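Local coordinates for periplasmic beta-glucosidase (Pseudomonas aeruginosa, PDB 6R5T), which probably hydrolyses terminal, non-reducing beta-D-glucosyl residues of beta-glucosides, releasing beta-D-glucose in the periplasm, at residues A475-S480 / L515-G520; E361-L366 / L536-S541; L70-F75 / G325-P330; S124-I129 / A174-A179; T653-Y658 / V716-D721. The protein carries 1 engineered substitution. All coordinates share one frame; numbering follows the deposited sequence.

Contact 1. Residues A475-S480 / L515-G520; sequences AVVGES and LVLMNG
Ala475 and Val477 face Leu515 and Leu517 across two neighbouring parallel strands, 475-478 and 515-518. The backbone bonds come first. Val516 is gripped twice by the same neighbouring strand: its N donates to Ala475 O and its O accepts Val477 N. Val477 O then takes Met518 N (2.9 Å), and beyond the last bridged pair Glu479 N still reaches Met518 O. Gly478, at phi 137°, has no side chain to keep Met518 O away, and its CA comes within 3.2 Å of that oxygen.

The apolar contacts divide between the two faces of the sheet. On one, Ala475 CB meets Leu515 CD2 at 3.9 Å, while Val477 turns CG2 into the crowded position between its N and carbonyl carbon and lays it against Leu517 CD2 (4.0 Å). On the other, Val476 CG1 packs against the methyl end of the extended Met518 chain, at CE, 3.9 Å away.

A side chain makes the final link. Glu479 OE1 accepts Gly520 N at 2.9 Å along a nearly straight N-H...O line (176°), linking the two loops that follow the strands, while OE2 forms salt bridges with Arg490 and Arg521.

Helix 497-508, the crossover of this beta-alpha-beta unit, covers Ala475, Val477 and Leu515 through Leu503; Val410 of helix 410-418 covers Val476 and Met518, and strand 534-537 continues the sheet beyond Leu517.

Contact 2. Residues E361-L366 / L536-S541; sequences EGLVLL and LETWFS
Glu537 N donates to Val364 O at 2.7 Å, the shortest polar bond between 361-366 and 536-541. The return bond, Val364 N to Glu537 O (2.9 Å), is nearly straight and completes an antiparallel hydrogen-bonded pair. CB of Val364 and CB of Glu537 lie on the same face, and Leu366 runs alongside Glu537 with CD1 against its CB. The other face carries the non-hydrogen-bonded pair Leu365 and Leu536. Leu536 CD1 folds back over the peptide of Val364, 3.6 Å from its O.

Next to the pair of Val364 and Glu537, Trp539 adds a side-chain bond. Its NE1 donates to Gly362 O at 2.9 Å; the oxygen lies in the indole plane, whereas the nitrogen stands above the carbonyl plane, and the bond is bent to 145°. Glu537, bent at chi2 (67°), lays CG over the centre of one indole face. Its OE2 accepts Trp539 N at 3.0 Å, so one glutamate side chain packs on the indole through its methylene and bonds the tryptophan backbone through its carboxylate, while OE1 is taken by Asn519. Leu363 CD2 packs against Thr538, 3.6 Å from its CA.

The single antiparallel pairing at the edge of an otherwise parallel sheet is characteristic of the alpha/beta sandwich domain of glycoside hydrolase family 3: strand 364-368, entered straight from helix 352-362, forms one border and runs against strand 534-537.

Contact 3. Residues L70-F75 / G325-P330; sequences LKIPLF and GLFADP
Pro73 presents three ring carbons to three residues of 325-330, and more of its surface is buried here than that of any other residue in the pair. CG sits against Leu326, 3.7 Å from its CB and 3.4 Å from its O. CD meets CE1 of Phe327 at 3.7 Å, the two side chains crossing at about a right angle. CB faces CB of Pro330 at 3.8 Å, where the two pyrrolidines touch near the protein surface.

Leu326 has CG anti to its carbonyl carbon (chi1 -66°), which carries CD1 past Pro73 to the backbone beyond. There the methyl lies 3.5 Å from Leu74 O and 3.8 Å from Phe75 CB. Gly325, just before it, ends helix 307-323 in a Schellman motif, so Leu326 and Phe327 follow directly on the turn that closes the helix. The opposing residues lead into strand 75-78 of the TIM barrel, and the contact therefore lies at the end of the barrel where that strand begins, with Pro73 O bonded to Lys321 of the same helix.

Phe327 lies alongside Ile72, both side chains pointing the same way, and its CZ comes 4.1 Å from Ile72 CG2. Its ring also meets that of Phe6 at about 60° and touches Leu318 and Lys321, while Ile72 reaches Met14 and Gln22.

Contact 4. Residues S124-I129 / A174-A179; sequences SPMVDI and AVKHFA. With BGC (beta-D-glucopyranose), chain C.
Asp128 and His177 approach at about a right angle, with carboxylate and imidazole planes turned 30° apart. OD2 uses its syn lone pair to accept His177 ND1 at 2.9 Å, and lies in the ring plane. OD1 takes the backbone N of the same histidine, also at 2.9 Å, with that nitrogen on the syn side, 22° out of the carboxylate plane. One aspartate thus grips both ring and main chain of His177. Asp128 is a second-shell residue that positions His177, and Tyr208 bonds OD1 from behind.

The far edge of the imidazole meets the sugar. His177 NE2 and glucose O1 are hydrogen-bonded at 2.8 Å, either able to be the donor. Lys176 lays its CG over the centre of one ring face, 3.7 Å above it, then runs on extended so that NZ donates to O1 (2.8 Å) and O2 (3.0 Å) of the sugar. Phe123 O holds the same ammonium. Met126 brings CG obliquely to His177 CE1, and its CB touches Lys176 CE. The peptide between Lys176 and His177 is cis, which probably helps both neighbours reach the same sugar.

The main chains are bridged by Lys176 N to Pro125 O and Val127 N to Lys176 O, and Val127 CG2 packs crosswise on Val175 CG2 (3.6 Å).

Segment 124-129 extends from barrel strand 121-122 alongside strand 172-178; strand 218-221 flanks the latter on its other side, helix 146-161 covers Pro125 and Val127, and helix 206-213 covers Val127 and Val175.

Contact 5. Residues T653-Y658 / V716-D721; sequences TVVQLY and VFVGLD
Val655 and Leu657 press on Val718 and Val716 in the tightest part of this antiparallel pairing. Val655 CG1 meets Val718 CG1 at 3.6 Å, and Leu657 CD1 lies between Val716 CG1 (3.8 Å) and Val718 CG2. Along the same strands, Gln656 with Gly719 and Tyr658 with Phe717 form hydrogen-bonded pairs; Tyr658 N donates to Phe717 O and Phe717 N to Tyr658 O, each at 2.8 Å. Leu720, although partly exposed, buries more surface here than any other residue, its CD2 packing on Val655 CG2 (3.9 Å) and near Val654 O.

The opposite face is more polar. Tyr658 OH donates to Gln656 OE1 at 2.6 Å, and Gln656 NE2 turns to Val654 O, so the amide is fixed along its own strand; Gly611 O also takes NE2. Phe717 is partly exposed, its ring edge toward Tyr658 O, and its ring pairs with Lys671 in a cation-pi contact. Asp721 binds Gln724.

This is the Fn3-like domain, in which strands 651-660 and 712-719 are central. Strands 672-681 and 725-732 flank them in the sheet, while strands 619-626 and 686-694 cover the valine and leucine face.

In the fold
Contacts 1 and 2 belong to one sheet of the alpha/beta sandwich domain: their centres are 10 Å apart, strands 513-518 and 534-537 are neighbours, and Leu517 O is 2.8 Å from Thr538 OG1. Contact 1 is nested in the chain loop that contact 2 closes. Contacts 3 and 4 share the TIM barrel, with centres 27 Å apart. Contact 4 holds the glucose; the side chain of Phe75, in contact 3, is about 11 Å from a bound glucose. Glu486, from the sandwich domain that carries contact 1, also binds the sugar of contact 4, so the pocket spans two domains. Contact 5, in the Fn3-like domain, is 20 Å from contact 2 between centres, and the side chain of Val716 is about 12 Å from the magnesium ion.

Contact 1. Residues A475-S480 / L515-G520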
# COMPACT_ATOMS: atom_id res chain seq x y z
N ALA A 475 19.67 5.87 -27.19
CA ALA A 475 18.20 5.88 -27.15
C ALA A 475 17.79 6.76 -25.97
O ALA A 475 18.19 6.48 -24.83
CB ALA A 475 17.66 4.49 -27.02
N VAL A 476 17.04 7.80 -26.22
CA VAL A 476 16.62 8.80 -25.22
C VAL A 476 15.12 8.55 -25.01
O VAL A 476 14.29 8.90 -25.84
CB VAL A 476 16.94 10.26 -25.60
CG1 VAL A 476 16.76 11.15 -24.38
CG2 VAL A 476 18.33 10.40 -26.18
N VAL A 477 14.82 7.89 -23.91
CA VAL A 477 13.52 7.26 -23.68
C VAL A 477 13.09 7.47 -22.23
O VAL A 477 13.93 7.83 -21.38
CB VAL A 477 13.58 5.76 -24.00
CG1 VAL A 477 13.68 5.55 -25.50
CG2 VAL A 477 14.69 5.04 -23.26
N GLY A 478 11.81 7.24 -21.98
CA GLY A 478 11.28 7.22 -20.61
C GLY A 478 9.96 7.97 -20.56
O GLY A 478 9.15 7.84 -21.46
N GLU A 479 9.76 8.77 -19.53
CA GLU A 479 8.48 9.47 -19.29
C GLU A 479 8.55 10.88 -19.83
O GLU A 479 9.60 11.50 -19.80
CB GLU A 479 8.16 9.55 -17.78
CG GLU A 479 8.04 8.21 -17.10
CD GLU A 479 7.75 8.39 -15.60
OE1 GLU A 479 8.36 9.28 -14.97
OE2 GLU A 479 6.89 7.61 -15.06
N SER A 480 7.44 11.40 -20.31
CA SER A 480 7.26 12.84 -20.48
C SER A 480 6.95 13.45 -19.12
O SER A 480 6.54 12.74 -18.18
CB SER A 480 6.20 13.15 -21.52
OG SER A 480 4.92 12.72 -21.08
N LEU A 515 21.14 3.57 -23.18
CA LEU A 515 19.86 4.19 -22.81
C LEU A 515 20.11 5.42 -21.97
O LEU A 515 20.82 5.35 -20.95
CB LEU A 515 19.02 3.21 -21.99
CG LEU A 515 18.59 1.92 -22.60
CD1 LEU A 515 17.48 1.35 -21.75
CD2 LEU A 515 18.19 2.08 -24.05
N VAL A 516 19.55 6.52 -22.42
CA VAL A 516 19.49 7.78 -21.65
C VAL A 516 18.05 7.93 -21.18
O VAL A 516 17.14 8.12 -21.99
CB VAL A 516 19.96 8.99 -22.49
CG1 VAL A 516 19.73 10.26 -21.71
CG2 VAL A 516 21.40 8.86 -22.91
N LEU A 517 17.83 7.73 -19.89
CA LEU A 517 16.47 7.66 -19.33
C LEU A 517 16.08 9.03 -18.79
O LEU A 517 16.88 9.64 -18.03
CB LEU A 517 16.49 6.70 -18.14
CG LEU A 517 16.76 5.23 -18.39
CD1 LEU A 517 16.59 4.50 -17.05
CD2 LEU A 517 15.87 4.67 -19.47
N MET A 518 14.89 9.49 -19.14
CA MET A 518 14.27 10.65 -18.47
C MET A 518 13.03 10.11 -17.77
O MET A 518 12.29 9.27 -18.33
CB MET A 518 13.90 11.78 -19.42
CG MET A 518 15.04 12.27 -20.16
SD MET A 518 14.63 13.95 -20.77
CE MET A 518 16.03 14.05 -21.87
N ASN A 519 12.78 10.63 -16.60
CA ASN A 519 11.66 10.11 -15.79
C ASN A 519 11.62 10.88 -14.48
O ASN A 519 12.67 11.44 -14.05
CB ASN A 519 11.84 8.63 -15.42
CG ASN A 519 13.21 8.25 -14.92
OD1 ASN A 519 14.21 8.41 -15.66
ND2 ASN A 519 13.30 7.72 -13.71
N GLY A 520 10.45 10.87 -13.84
CA GLY A 520 10.27 11.63 -12.59
C GLY A 520 10.01 10.73 -11.41
O GLY A 520 9.68 11.23 -10.34

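Contact 2. Residues E361-L366 / L536-S541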
# COMPACT_ATOMS: atom_id res chain seq x y z
N GLU A 361 25.89 16.38 -11.44
CA GLU A 361 26.06 15.67 -10.17
C GLU A 361 24.93 14.68 -9.89
O GLU A 361 25.16 13.79 -9.09
CB GLU A 361 26.17 16.66 -9.02
CG GLU A 361 27.39 17.58 -9.11
CD GLU A 361 28.74 16.85 -9.06
OE1 GLU A 361 28.79 15.72 -8.51
OE2 GLU A 361 29.72 17.38 -9.64
N GLY A 362 23.79 14.86 -10.52
CA GLY A 362 22.58 14.07 -10.26
C GLY A 362 22.48 12.85 -11.17
O GLY A 362 21.62 11.96 -10.91
N LEU A 363 23.28 12.79 -12.23
CA LEU A 363 23.11 11.71 -13.22
C LEU A 363 23.62 10.40 -12.64
O LEU A 363 24.70 10.40 -11.97
CB LEU A 363 23.88 12.06 -14.50
CG LEU A 363 23.49 13.40 -15.11
CD1 LEU A 363 24.33 13.63 -16.36
CD2 LEU A 363 22.03 13.53 -15.43
N VAL A 364 22.86 9.32 -12.82
CA VAL A 364 23.18 8.03 -12.15
C VAL A 364 23.49 7.01 -13.22
O VAL A 364 22.61 6.67 -14.07
CB VAL A 364 22.05 7.54 -11.20
CG1 VAL A 364 22.48 6.26 -10.53
CG2 VAL A 364 21.67 8.57 -10.17
N LEU A 365 24.70 6.47 -13.18
CA LEU A 365 25.04 5.37 -14.10
C LEU A 365 24.49 4.08 -13.51
O LEU A 365 24.92 3.65 -12.42
CB LEU A 365 26.56 5.34 -14.28
CG LEU A 365 27.05 4.28 -15.26
CD1 LEU A 365 26.53 4.53 -16.67
CD2 LEU A 365 28.58 4.27 -15.27
N LEU A 366 23.56 3.45 -14.19
CA LEU A 366 22.92 2.22 -13.68
C LEU A 366 23.56 0.96 -14.27
O LEU A 366 23.43 -0.09 -13.64
CB LEU A 366 21.43 2.27 -14.00
CG LEU A 366 20.62 3.32 -13.22
CD1 LEU A 366 19.20 3.31 -13.64
CD2 LEU A 366 20.72 3.04 -11.74
N LEU A 536 21.95 5.27 -18.36
CA LEU A 536 22.22 6.50 -17.60
C LEU A 536 20.87 7.09 -17.21
O LEU A 536 20.07 7.43 -18.06
CB LEU A 536 23.03 7.50 -18.43
CG LEU A 536 23.44 8.78 -17.73
CD1 LEU A 536 24.42 8.45 -16.58
CD2 LEU A 536 24.01 9.80 -18.73
N GLU A 537 20.63 7.17 -15.91
CA GLU A 537 19.43 7.82 -15.34
C GLU A 537 19.66 9.33 -15.31
O GLU A 537 20.60 9.76 -14.61
CB GLU A 537 19.19 7.22 -13.96
CG GLU A 537 18.14 7.97 -13.16
CD GLU A 537 16.78 7.84 -13.77
OE1 GLU A 537 16.06 6.88 -13.39
OE2 GLU A 537 16.43 8.66 -14.67
N THR A 538 18.84 10.11 -16.01
CA THR A 538 19.03 11.57 -16.07
C THR A 538 17.84 12.31 -15.48
O THR A 538 17.82 13.57 -15.50
CB THR A 538 19.29 12.06 -17.50
OG1 THR A 538 18.08 12.13 -18.27
CG2 THR A 538 20.31 11.17 -18.18
N TRP A 539 16.85 11.60 -14.94
CA TRP A 539 15.70 12.26 -14.28
C TRP A 539 15.06 13.23 -15.27
O TRP A 539 14.88 12.84 -16.43
CB TRP A 539 16.16 12.94 -13.00
CG TRP A 539 17.03 12.12 -12.12
CD1 TRP A 539 18.36 12.29 -11.91
CD2 TRP A 539 16.62 11.01 -11.32
NE1 TRP A 539 18.81 11.37 -11.03
CE2 TRP A 539 17.76 10.58 -10.62
CE3 TRP A 539 15.41 10.31 -11.14
CZ2 TRP A 539 17.74 9.49 -9.76
CZ3 TRP A 539 15.40 9.22 -10.28
CH2 TRP A 539 16.54 8.83 -9.60
N PHE A 540 14.76 14.45 -14.87
CA PHE A 540 14.58 15.58 -15.82
C PHE A 540 15.67 16.57 -15.41
O PHE A 540 15.60 17.08 -14.28
CB PHE A 540 13.17 16.17 -15.80
CG PHE A 540 12.07 15.21 -16.17
CD1 PHE A 540 12.05 14.60 -17.42
CD2 PHE A 540 11.12 14.86 -15.26
CE1 PHE A 540 11.06 13.69 -17.76
CE2 PHE A 540 10.14 13.94 -15.58
CZ PHE A 540 10.12 13.36 -16.83
N SER A 541 16.69 16.78 -16.23
CA SER A 541 17.96 17.42 -15.78
C SER A 541 17.99 18.95 -15.96
O SER A 541 19.00 19.56 -15.60
CB SER A 541 19.13 16.75 -16.42
OG SER A 541 19.50 15.60 -15.65

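Contact 3. Residues L70-F75 / G325-P330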
# COMPACT_ATOMS: atom_id res chain seq x y z
N LEU A 70 -4.50 51.75 4.97
CA LEU A 70 -3.26 51.47 5.75
C LEU A 70 -2.02 51.19 4.89
O LEU A 70 -0.93 51.21 5.46
CB LEU A 70 -3.52 50.32 6.72
CG LEU A 70 -4.49 50.63 7.85
CD1 LEU A 70 -4.78 49.40 8.69
CD2 LEU A 70 -3.95 51.75 8.72
N LYS A 71 -2.18 50.95 3.60
CA LYS A 71 -1.06 50.77 2.64
C LYS A 71 -0.19 49.59 3.09
O LYS A 71 1.02 49.68 3.00
CB LYS A 71 -0.26 52.08 2.52
CG LYS A 71 -1.19 53.24 2.11
CD LYS A 71 -0.62 54.61 2.17
CE LYS A 71 -1.66 55.66 1.80
NZ LYS A 71 -2.71 55.75 2.84
N ILE A 72 -0.80 48.51 3.57
CA ILE A 72 -0.02 47.31 3.98
C ILE A 72 0.44 46.64 2.70
O ILE A 72 -0.39 46.28 1.86
CB ILE A 72 -0.87 46.38 4.87
CG1 ILE A 72 -1.27 47.06 6.19
CG2 ILE A 72 -0.11 45.09 5.12
CD1 ILE A 72 -2.25 46.29 6.99
N PRO A 73 1.76 46.42 2.52
CA PRO A 73 2.27 45.85 1.29
C PRO A 73 1.87 44.37 1.12
O PRO A 73 1.61 43.68 2.11
CB PRO A 73 3.77 45.90 1.42
CG PRO A 73 3.99 45.85 2.89
CD PRO A 73 2.84 46.68 3.48
N LEU A 74 1.76 43.99 -0.13
CA LEU A 74 1.55 42.56 -0.49
C LEU A 74 2.87 41.85 -0.33
O LEU A 74 3.93 42.48 -0.46
CB LEU A 74 1.11 42.49 -1.95
CG LEU A 74 -0.21 43.17 -2.24
CD1 LEU A 74 -0.33 43.42 -3.72
CD2 LEU A 74 -1.38 42.35 -1.73
N PHE A 75 2.79 40.53 -0.16
CA PHE A 75 3.90 39.67 -0.63
C PHE A 75 3.44 38.88 -1.86
O PHE A 75 2.24 38.66 -2.08
CB PHE A 75 4.49 38.81 0.49
CG PHE A 75 3.67 37.64 0.95
CD1 PHE A 75 3.57 36.49 0.20
CD2 PHE A 75 3.06 37.65 2.19
CE1 PHE A 75 2.86 35.39 0.68
CE2 PHE A 75 2.33 36.57 2.66
CZ PHE A 75 2.23 35.44 1.90
N GLY A 325 11.02 42.42 4.98
CA GLY A 325 11.49 43.80 4.83
C GLY A 325 10.46 44.70 4.18
O GLY A 325 10.81 45.81 3.76
N LEU A 326 9.23 44.22 3.98
CA LEU A 326 8.25 44.91 3.12
C LEU A 326 7.67 46.14 3.83
O LEU A 326 7.20 47.01 3.12
CB LEU A 326 7.19 43.92 2.64
CG LEU A 326 7.75 42.84 1.71
CD1 LEU A 326 6.70 41.73 1.55
CD2 LEU A 326 8.11 43.39 0.33
N PHE A 327 7.69 46.19 5.14
CA PHE A 327 7.25 47.44 5.84
C PHE A 327 8.35 48.49 5.74
O PHE A 327 8.03 49.68 5.73
CB PHE A 327 6.87 47.19 7.28
CG PHE A 327 5.56 46.48 7.43
CD1 PHE A 327 4.38 47.13 7.11
CD2 PHE A 327 5.50 45.16 7.82
CE1 PHE A 327 3.16 46.50 7.21
CE2 PHE A 327 4.28 44.54 7.97
CZ PHE A 327 3.11 45.18 7.62
N ALA A 328 9.61 48.09 5.60
CA ALA A 328 10.74 49.05 5.48
C ALA A 328 10.80 49.58 4.05
O ALA A 328 11.04 50.78 3.85
CB ALA A 328 12.01 48.38 5.91
N ASP A 329 10.57 48.72 3.05
CA ASP A 329 10.51 49.13 1.65
C ASP A 329 9.76 48.07 0.87
O ASP A 329 10.32 47.01 0.56
CB ASP A 329 11.91 49.34 1.05
CG ASP A 329 11.93 49.74 -0.42
OD1 ASP A 329 10.85 50.07 -0.99
OD2 ASP A 329 13.04 49.69 -0.99
N PRO A 330 8.51 48.37 0.48
CA PRO A 330 7.67 47.45 -0.28
C PRO A 330 8.27 47.14 -1.66
O PRO A 330 7.81 46.16 -2.31
CB PRO A 330 6.31 48.12 -0.43
CG PRO A 330 6.44 49.48 0.21
CD PRO A 330 7.80 49.62 0.83

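Contact 4. Residues S124-I129 / A174-A179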
# COMPACT_ATOMS: atom_id res chain seq x y z
N SER A 124 8.14 26.04 -1.44
CA SER A 124 9.30 25.12 -1.55
C SER A 124 10.07 25.26 -0.24
O SER A 124 10.00 26.32 0.37
CB SER A 124 10.14 25.52 -2.75
OG SER A 124 11.27 24.67 -3.01
N PRO A 125 10.81 24.25 0.24
CA PRO A 125 10.98 22.94 -0.42
C PRO A 125 9.80 22.00 -0.16
O PRO A 125 9.12 22.08 0.84
CB PRO A 125 12.22 22.41 0.28
CG PRO A 125 12.15 22.97 1.66
CD PRO A 125 11.61 24.37 1.45
N MET A 126 9.60 21.08 -1.09
CA MET A 126 8.75 19.90 -0.88
C MET A 126 9.58 18.82 -0.22
O MET A 126 10.59 18.44 -0.78
CB MET A 126 8.20 19.44 -2.24
CG MET A 126 7.16 18.33 -2.16
SD MET A 126 7.92 16.72 -1.98
CE MET A 126 6.61 15.66 -2.64
N VAL A 127 9.18 18.39 0.96
CA VAL A 127 9.98 17.46 1.80
C VAL A 127 9.17 16.25 2.23
O VAL A 127 9.51 15.63 3.27
CB VAL A 127 10.56 18.23 2.99
CG1 VAL A 127 11.40 19.40 2.47
CG2 VAL A 127 9.54 18.73 3.99
N ASP A 128 8.17 15.89 1.44
CA ASP A 128 7.36 14.69 1.74
C ASP A 128 8.19 13.44 1.46
O ASP A 128 8.74 13.33 0.37
CB ASP A 128 6.09 14.70 0.92
CG ASP A 128 5.30 16.00 0.97
OD1 ASP A 128 5.19 16.54 2.06
OD2 ASP A 128 4.80 16.39 -0.06
N ILE A 129 8.29 12.51 2.42
CA ILE A 129 8.90 11.18 2.19
C ILE A 129 8.04 10.43 1.18
O ILE A 129 6.80 10.38 1.31
CB ILE A 129 8.96 10.45 3.54
CG1 ILE A 129 9.94 11.18 4.45
CG2 ILE A 129 9.29 8.98 3.43
CD1 ILE A 129 11.35 11.17 3.96
N ALA A 174 8.26 28.46 2.12
CA ALA A 174 7.01 27.88 2.61
C ALA A 174 7.15 26.35 2.39
O ALA A 174 6.85 25.89 1.32
CB ALA A 174 5.81 28.47 1.91
N VAL A 175 7.62 25.67 3.42
CA VAL A 175 7.88 24.21 3.38
C VAL A 175 6.53 23.52 3.15
O VAL A 175 5.48 23.93 3.69
CB VAL A 175 8.61 23.68 4.61
CG1 VAL A 175 7.87 23.91 5.92
CG2 VAL A 175 8.97 22.22 4.43
N LYS A 176 6.56 22.44 2.36
CA LYS A 176 5.28 21.76 1.98
C LYS A 176 5.58 20.25 1.86
O LYS A 176 6.75 19.88 1.76
CB LYS A 176 4.74 22.35 0.68
CG LYS A 176 5.52 22.06 -0.58
CD LYS A 176 5.03 22.84 -1.77
CE LYS A 176 5.66 22.48 -3.07
NZ LYS A 176 5.17 23.39 -4.14
N HIS A 177 4.57 19.40 1.89
CA HIS A 177 3.15 19.65 2.11
C HIS A 177 2.81 19.09 3.49
O HIS A 177 2.87 17.88 3.67
CB HIS A 177 2.31 18.99 1.03
CG HIS A 177 2.61 19.40 -0.36
ND1 HIS A 177 3.53 18.71 -1.13
CD2 HIS A 177 2.08 20.37 -1.13
CE1 HIS A 177 3.53 19.29 -2.33
NE2 HIS A 177 2.70 20.29 -2.35
N PHE A 178 2.52 19.94 4.47
CA PHE A 178 2.41 19.49 5.88
C PHE A 178 1.01 18.91 6.04
O PHE A 178 0.03 19.68 6.03
CB PHE A 178 2.65 20.71 6.77
CG PHE A 178 2.79 20.38 8.22
CD1 PHE A 178 3.81 19.58 8.66
CD2 PHE A 178 1.95 20.96 9.16
CE1 PHE A 178 3.99 19.33 10.02
CE2 PHE A 178 2.08 20.66 10.52
CZ PHE A 178 3.12 19.85 10.95
N ALA A 179 0.84 17.57 6.16
CA ALA A 179 1.92 16.58 6.26
C ALA A 179 1.45 15.26 5.65
O ALA A 179 0.26 15.00 5.58
CB ALA A 179 2.28 16.35 7.72
C2 BGC C . 1.67 24.25 -4.89
C3 BGC C . 0.35 25.02 -5.10
C4 BGC C . -0.49 24.15 -6.07
C5 BGC C . -0.73 22.80 -5.36
C6 BGC C . -1.49 21.81 -6.22
C1 BGC C . 1.36 22.85 -4.34
O1 BGC C . 2.60 22.22 -4.31
O2 BGC C . 2.58 24.88 -4.00
O3 BGC C . 0.64 26.28 -5.73
O4 BGC C . -1.75 24.82 -6.28
O5 BGC C . 0.50 22.15 -5.23
O6 BGC C . -1.71 20.60 -5.49

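Contact 5. Residues T653-Y658 / V716-D721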
# COMPACT_ATOMS: atom_id res chain seq x y z
N THR A 653 32.39 9.22 -5.43
CA THR A 653 31.39 8.25 -4.94
C THR A 653 30.90 8.75 -3.59
O THR A 653 31.31 9.83 -3.11
CB THR A 653 31.94 6.83 -4.89
OG1 THR A 653 30.86 5.94 -4.57
CG2 THR A 653 33.00 6.65 -3.83
N VAL A 654 29.93 8.04 -3.04
CA VAL A 654 29.29 8.45 -1.77
C VAL A 654 29.45 7.29 -0.79
O VAL A 654 28.86 6.19 -1.04
CB VAL A 654 27.82 8.81 -1.95
CG1 VAL A 654 27.23 9.29 -0.63
CG2 VAL A 654 27.63 9.84 -3.08
N VAL A 655 30.17 7.52 0.29
CA VAL A 655 30.32 6.54 1.38
C VAL A 655 29.14 6.71 2.32
O VAL A 655 28.87 7.85 2.77
CB VAL A 655 31.64 6.69 2.12
CG1 VAL A 655 31.77 5.62 3.18
CG2 VAL A 655 32.80 6.61 1.14
N GLN A 656 28.40 5.63 2.52
CA GLN A 656 27.14 5.68 3.29
C GLN A 656 27.31 4.93 4.61
O GLN A 656 27.88 3.84 4.59
CB GLN A 656 26.02 5.06 2.46
CG GLN A 656 25.84 5.82 1.15
CD GLN A 656 25.34 4.96 0.01
OE1 GLN A 656 24.40 4.17 0.19
NE2 GLN A 656 25.90 5.17 -1.18
N LEU A 657 26.77 5.49 5.68
CA LEU A 657 26.77 4.88 6.99
C LEU A 657 25.33 4.58 7.38
O LEU A 657 24.50 5.52 7.42
CB LEU A 657 27.47 5.76 8.02
CG LEU A 657 27.63 5.07 9.37
CD1 LEU A 657 28.90 5.49 10.05
CD2 LEU A 657 26.43 5.33 10.26
N TYR A 658 25.09 3.35 7.78
CA TYR A 658 23.76 2.91 8.23
C TYR A 658 23.90 2.37 9.64
O TYR A 658 24.94 1.79 10.00
CB TYR A 658 23.16 1.83 7.31
CG TYR A 658 23.04 2.29 5.88
CD1 TYR A 658 24.07 2.15 4.98
CD2 TYR A 658 21.85 2.86 5.42
CE1 TYR A 658 23.95 2.57 3.66
CE2 TYR A 658 21.72 3.29 4.11
CZ TYR A 658 22.75 3.12 3.21
OH TYR A 658 22.54 3.62 1.95
N VAL A 716 26.83 -0.94 12.99
CA VAL A 716 27.25 0.17 12.12
C VAL A 716 27.65 -0.45 10.80
O VAL A 716 28.53 -1.32 10.78
CB VAL A 716 28.42 0.97 12.74
CG1 VAL A 716 28.80 2.08 11.80
CG2 VAL A 716 28.06 1.51 14.11
N PHE A 717 27.00 -0.05 9.71
CA PHE A 717 27.27 -0.57 8.35
C PHE A 717 27.84 0.56 7.50
O PHE A 717 27.35 1.70 7.60
CB PHE A 717 26.03 -1.03 7.62
CG PHE A 717 25.24 -2.08 8.30
CD1 PHE A 717 24.38 -1.74 9.32
CD2 PHE A 717 25.32 -3.40 7.88
CE1 PHE A 717 23.62 -2.73 9.90
CE2 PHE A 717 24.57 -4.39 8.49
CZ PHE A 717 23.75 -4.04 9.53
N VAL A 718 28.90 0.28 6.77
CA VAL A 718 29.43 1.23 5.79
C VAL A 718 29.55 0.56 4.44
O VAL A 718 29.87 -0.64 4.38
CB VAL A 718 30.76 1.85 6.27
CG1 VAL A 718 31.33 2.74 5.21
CG2 VAL A 718 30.52 2.65 7.55
N GLY A 719 29.25 1.30 3.40
CA GLY A 719 29.46 0.83 2.03
C GLY A 719 29.08 1.90 1.03
O GLY A 719 28.74 3.04 1.40
N LEU A 720 29.22 1.54 -0.24
CA LEU A 720 28.91 2.48 -1.36
C LEU A 720 27.49 2.32 -1.90
O LEU A 720 27.12 3.04 -2.84
CB LEU A 720 29.96 2.24 -2.45
CG LEU A 720 31.40 2.41 -2.00
CD1 LEU A 720 32.33 2.26 -3.19
CD2 LEU A 720 31.66 3.76 -1.32
N ASP A 721 26.68 1.45 -1.29
CA ASP A 721 25.22 1.47 -1.44
C ASP A 721 24.63 0.70 -0.25
O ASP A 721 25.36 0.09 0.52
CB ASP A 721 24.75 0.99 -2.83
CG ASP A 721 25.06 -0.42 -3.18
OD1 ASP A 721 24.76 -1.28 -2.36
OD2 ASP A 721 25.62 -0.65 -4.26